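Local coordinates for DHHA1 domain protein (Clostridium perfringens, PDB 3KEW), which probably removes wrongly attached amino acids from tRNA, as the zinc-binding editing domains of alanyl-tRNA synthetases and their free-standing relatives do, at residues Q101-G106 and K144-L149; Q97-H102 and R204-I209. One frame throughout, in Å; residues are numbered along the deposited sequence.

Interaction 1: residues Q101-G106 and K144-L149. With ZN (zinc ion), chain C.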
# COMPACT_ATOMS: atom_id res chain seq x y z
N GLN A 101 -1.00 -0.50 -9.33
CA GLN A 101 -0.80 -1.91 -9.69
C GLN A 101 -2.10 -2.71 -9.69
O GLN A 101 -2.38 -3.42 -10.66
CB GLN A 101 0.22 -2.57 -8.77
CG GLN A 101 0.45 -4.06 -9.08
CD GLN A 101 -0.29 -4.94 -8.10
OE1 GLN A 101 -0.09 -4.82 -6.90
NE2 GLN A 101 -1.16 -5.82 -8.62
N HIS A 102 -2.88 -2.62 -8.61
CA HIS A 102 -4.16 -3.33 -8.50
C HIS A 102 -5.13 -2.97 -9.64
O HIS A 102 -5.84 -3.83 -10.17
CB HIS A 102 -4.86 -3.00 -7.17
CG HIS A 102 -4.35 -3.77 -6.00
ND1 HIS A 102 -5.19 -4.45 -5.14
CD2 HIS A 102 -3.10 -3.94 -5.51
CE1 HIS A 102 -4.47 -5.03 -4.19
NE2 HIS A 102 -3.20 -4.73 -4.39
N LEU A 103 -5.17 -1.68 -9.96
CA LEU A 103 -6.03 -1.15 -11.01
C LEU A 103 -5.68 -1.72 -12.39
O LEU A 103 -6.56 -2.23 -13.11
CB LEU A 103 -5.99 0.39 -11.02
CG LEU A 103 -6.87 1.10 -12.05
CD1 LEU A 103 -8.35 0.77 -11.85
CD2 LEU A 103 -6.63 2.60 -12.00
N LEU A 104 -4.40 -1.65 -12.75
CA LEU A 104 -3.88 -2.18 -14.01
C LEU A 104 -4.13 -3.68 -14.11
O LEU A 104 -4.65 -4.15 -15.13
CB LEU A 104 -2.38 -1.91 -14.14
CG LEU A 104 -1.91 -0.51 -14.52
CD1 LEU A 104 -0.37 -0.41 -14.39
CD2 LEU A 104 -2.36 -0.09 -15.92
N SER A 105 -3.80 -4.40 -13.04
CA SER A 105 -4.01 -5.83 -12.97
C SER A 105 -5.47 -6.18 -13.24
O SER A 105 -5.76 -7.08 -14.03
CB SER A 105 -3.57 -6.37 -11.59
OG SER A 105 -2.15 -6.37 -11.50
N GLY A 106 -6.38 -5.41 -12.62
CA GLY A 106 -7.83 -5.60 -12.75
C GLY A 106 -8.34 -5.27 -14.14
O GLY A 106 -9.27 -5.92 -14.63
N LYS A 144 -5.39 3.03 -21.08
CA LYS A 144 -6.53 3.91 -21.36
C LYS A 144 -7.69 3.62 -20.42
O LYS A 144 -8.28 4.55 -19.83
CB LYS A 144 -6.97 3.73 -22.81
CG LYS A 144 -7.76 4.89 -23.40
CD LYS A 144 -8.06 4.64 -24.87
CE LYS A 144 -8.76 5.83 -25.52
NZ LYS A 144 -9.14 5.53 -26.93
N GLU A 145 -8.01 2.33 -20.27
CA GLU A 145 -9.11 1.90 -19.41
C GLU A 145 -8.84 2.20 -17.93
O GLU A 145 -9.76 2.61 -17.20
CB GLU A 145 -9.40 0.41 -19.64
CG GLU A 145 -10.48 -0.20 -18.75
CD GLU A 145 -11.90 0.08 -19.21
OE1 GLU A 145 -12.10 0.83 -20.19
OE2 GLU A 145 -12.83 -0.46 -18.59
N ALA A 146 -7.60 2.03 -17.50
CA ALA A 146 -7.21 2.36 -16.13
C ALA A 146 -7.48 3.83 -15.84
O ALA A 146 -8.14 4.17 -14.85
CB ALA A 146 -5.75 2.01 -15.88
N ASN A 147 -7.01 4.70 -16.73
CA ASN A 147 -7.24 6.14 -16.64
C ASN A 147 -8.71 6.52 -16.75
O ASN A 147 -9.15 7.46 -16.10
CB ASN A 147 -6.41 6.87 -17.68
CG ASN A 147 -4.98 7.05 -17.25
OD1 ASN A 147 -4.70 7.74 -16.28
ND2 ASN A 147 -4.06 6.41 -17.98
N ARG A 148 -9.46 5.77 -17.55
CA ARG A 148 -10.90 5.94 -17.63
C ARG A 148 -11.60 5.65 -16.30
O ARG A 148 -12.50 6.38 -15.90
CB ARG A 148 -11.50 5.07 -18.74
CG ARG A 148 -12.99 5.37 -18.98
CD ARG A 148 -13.63 4.41 -19.93
NE ARG A 148 -13.81 3.08 -19.35
CZ ARG A 148 -14.86 2.71 -18.61
NH1 ARG A 148 -15.83 3.57 -18.33
NH2 ARG A 148 -14.93 1.48 -18.14
N LEU A 149 -11.17 4.58 -15.61
CA LEU A 149 -11.75 4.24 -14.31
C LEU A 149 -11.28 5.16 -13.18
O LEU A 149 -12.00 5.33 -12.19
CB LEU A 149 -11.55 2.76 -13.96
CG LEU A 149 -12.27 1.72 -14.83
CD1 LEU A 149 -11.91 0.30 -14.40
CD2 LEU A 149 -13.79 1.94 -14.82
ZN ZN C . -1.57 -5.67 -3.08
O HOH W 1 -0.72 -6.39 -5.12
O HOH W 2 -2.44 -7.72 -3.25
O HOH W 3 0.33 -6.79 -2.10
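L103 and A146 illustrate how a small residue lets two helices come together through a few methyl groups. The apolar part has three pieces. Branch CD2 of L103 lies over the backbone of the other helix, 3.6 Å from A146 O, and beside the A146 methyl. Its second branch, CD1, reaches the flank of L149 at CB, 4.3 Å away. L104 adds a single methyl, CD2, 4.0 Å from A146 CB, roughly at right angles to L103, so two neighbouring leucines share the one alanine methyl. L103 can extend across the gap because its CG is anti to the backbone N (chi1 -179°). The segment axes pass 9.3 Å apart at an angle of 121°.

The charged pair belongs to 144-149 alone: in a salt bridge R148 grips E145 side-on, where NE binds OE1, and NH2 binds OE2 at 2.9 Å with an almost straight bond (176°). The carboxylate lies in the guanidinium plane, yet its own oxygens are met from above their plane.

Metal binding takes place on the side of 101-106 turned from 144-149. H102 NE2 holds the zinc ion at 2.3 Å, with H98, C195 and three waters completing six ligands. One of these waters donates to Q101 OE1 at 2.5 Å, a second-shell bond that helps place it.

Around this core, C107 of helix 88-112 extends the packing against A146 and L149. I209 of strand 209-217 touches both L104 and A146, while Y225 of strand 220-227 covers L104, so the helix pair rests on the four-stranded antiparallel sheet.

Interaction 2: residues Q97-H102 and R204-I209. With ZN (zinc ion), chain C.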
# COMPACT_ATOMS: atom_id res chain seq x y z
N GLN A 97 1.06 4.09 -5.94
CA GLN A 97 1.73 3.02 -6.72
C GLN A 97 1.13 1.65 -6.51
O GLN A 97 1.07 0.85 -7.44
CB GLN A 97 3.24 2.95 -6.44
CG GLN A 97 3.99 4.26 -6.55
CD GLN A 97 3.50 5.18 -7.66
OE1 GLN A 97 3.48 4.82 -8.84
NE2 GLN A 97 3.13 6.41 -7.28
N HIS A 98 0.69 1.38 -5.28
CA HIS A 98 0.12 0.08 -4.94
C HIS A 98 -1.27 -0.09 -5.55
O HIS A 98 -1.55 -1.12 -6.17
CB HIS A 98 0.07 -0.11 -3.42
CG HIS A 98 -0.04 -1.54 -2.98
ND1 HIS A 98 0.37 -1.96 -1.74
CD2 HIS A 98 -0.51 -2.64 -3.62
CE1 HIS A 98 0.15 -3.25 -1.62
NE2 HIS A 98 -0.38 -3.69 -2.74
N LEU A 99 -2.15 0.89 -5.36
CA LEU A 99 -3.47 0.85 -5.98
C LEU A 99 -3.34 0.89 -7.51
O LEU A 99 -4.09 0.22 -8.22
CB LEU A 99 -4.39 1.99 -5.46
CG LEU A 99 -5.77 2.16 -6.13
CD1 LEU A 99 -6.63 0.91 -5.99
CD2 LEU A 99 -6.55 3.36 -5.61
N GLY A 100 -2.39 1.68 -8.01
CA GLY A 100 -2.05 1.70 -9.44
C GLY A 100 -1.80 0.31 -10.02
O GLY A 100 -2.36 -0.03 -11.07
N GLN A 101 -1.00 -0.50 -9.33
CA GLN A 101 -0.80 -1.91 -9.69
C GLN A 101 -2.10 -2.71 -9.69
O GLN A 101 -2.38 -3.42 -10.66
CB GLN A 101 0.22 -2.57 -8.77
CG GLN A 101 0.45 -4.06 -9.08
CD GLN A 101 -0.29 -4.94 -8.10
OE1 GLN A 101 -0.09 -4.82 -6.90
NE2 GLN A 101 -1.16 -5.82 -8.62
N HIS A 102 -2.88 -2.62 -8.61
CA HIS A 102 -4.16 -3.33 -8.50
C HIS A 102 -5.13 -2.97 -9.64
O HIS A 102 -5.84 -3.83 -10.17
CB HIS A 102 -4.86 -3.00 -7.17
CG HIS A 102 -4.35 -3.77 -6.00
ND1 HIS A 102 -5.19 -4.45 -5.14
CD2 HIS A 102 -3.10 -3.94 -5.51
CE1 HIS A 102 -4.47 -5.03 -4.19
NE2 HIS A 102 -3.20 -4.73 -4.39
N ARG A 204 -9.94 7.99 -8.08
CA ARG A 204 -9.65 9.40 -8.42
C ARG A 204 -8.38 9.90 -7.74
O ARG A 204 -7.64 10.70 -8.33
CB ARG A 204 -10.84 10.30 -8.09
CG ARG A 204 -10.73 11.79 -8.46
CD ARG A 204 -10.34 12.04 -9.92
NE ARG A 204 -10.06 13.46 -10.17
CZ ARG A 204 -8.89 14.06 -9.94
NH1 ARG A 204 -7.86 13.38 -9.44
NH2 ARG A 204 -8.76 15.35 -10.21
N ASP A 205 -8.12 9.41 -6.53
CA ASP A 205 -6.89 9.71 -5.79
C ASP A 205 -5.59 9.34 -6.51
O ASP A 205 -4.52 9.84 -6.15
CB ASP A 205 -6.92 9.04 -4.41
CG ASP A 205 -7.53 9.92 -3.34
OD1 ASP A 205 -7.17 9.75 -2.16
OD2 ASP A 205 -8.36 10.80 -3.67
N LEU A 206 -5.67 8.46 -7.51
CA LEU A 206 -4.51 8.12 -8.34
C LEU A 206 -4.05 9.24 -9.28
O LEU A 206 -2.91 9.22 -9.72
CB LEU A 206 -4.80 6.88 -9.17
CG LEU A 206 -4.36 5.48 -8.74
CD1 LEU A 206 -3.97 5.40 -7.29
CD2 LEU A 206 -5.49 4.53 -9.05
N GLN A 207 -4.96 10.17 -9.60
CA GLN A 207 -4.74 11.31 -10.53
C GLN A 207 -4.65 10.86 -11.98
O GLN A 207 -5.52 11.16 -12.81
CB GLN A 207 -3.51 12.18 -10.17
CG GLN A 207 -3.42 12.71 -8.73
CD GLN A 207 -2.03 13.27 -8.39
OE1 GLN A 207 -1.37 13.87 -9.24
NE2 GLN A 207 -1.59 13.07 -7.16
N VAL A 208 -3.57 10.12 -12.28
CA VAL A 208 -3.25 9.64 -13.61
C VAL A 208 -2.30 8.42 -13.49
O VAL A 208 -1.55 8.31 -12.52
CB VAL A 208 -2.64 10.79 -14.49
CG1 VAL A 208 -1.29 11.24 -13.96
CG2 VAL A 208 -2.59 10.43 -15.97
N ILE A 209 -2.38 7.51 -14.45
CA ILE A 209 -1.47 6.38 -14.52
C ILE A 209 -0.84 6.26 -15.93
O ILE A 209 -1.54 6.32 -16.95
CB ILE A 209 -2.16 5.06 -14.04
CG1 ILE A 209 -1.17 3.90 -13.95
CG2 ILE A 209 -3.33 4.69 -14.92
CD1 ILE A 209 -1.56 2.91 -12.89
ZN ZN C . -1.57 -5.67 -3.08
O HOH W 1 -0.72 -6.39 -5.12
O HOH W 2 -2.44 -7.72 -3.25
O HOH W 3 0.33 -6.79 -2.10
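L206 packs obliquely over L99, a leucine pair joining the zinc-bearing helix to the segment that leads into a strand. Both methyls of L206 take part: CD1 lies 3.7 Å from L99 CD2, and CD2 lies 3.8 Å from L99 CG. The torsions of L206 are unusual, its chi2 of 16° nearly eclipsing a methyl with CA, which may mean strain or an uncertain fit of the model. CD1 also comes within 4.1 Å of G100 N.

G100 presents bare backbone to the same segment. The terminal methyl of I209 exploits this, with CD1 3.7 Å from G100 CA and 3.5 Å from G100 O. An extended I209 chain, CG1 anti to the backbone N, carries that methyl to the helix.

Between L206 and I209 the chain reverses in a classic gamma turn: Q207 has positive phi, and V208 N bonds to L206 O at 2.8 Å. On the helix, L99 and G100 occupy the middle of an HXXXH zinc motif, as in AlaX-type editing domains; C195 and H199 fit its CXXXH partner, though of these two only C195 is seen to bind the metal here. H98 NE2 binds the metal at 2.3 Å, and its ND1 is hydrogen-bonded to Q46, which helps fix the rotation of the ring. L99 itself touches H199, while L206 also meets I150 of helix 136-152.

Followed from the N terminus, the chain passes the six-stranded barrel and enters helix 88-112, from which both contacts start, sharing Q101 and H102. Interaction 1 closes the shorter loop, 37 residues that include strands 116-121 and 126-131 and the start of helix 136-152. Interaction 2 closes one of 101 residues, from the same helix to the run before strand 209-217; the first loop nests within it. Their distal segments also meet, N147 ND2 probably donating a hydrogen bond to I209 O at 2.7 Å, and on the shared helix L103 packs on L206 of interaction 2. Two helices and the entry to an outer strand of the four-stranded sheet are thus tied together beside one zinc site.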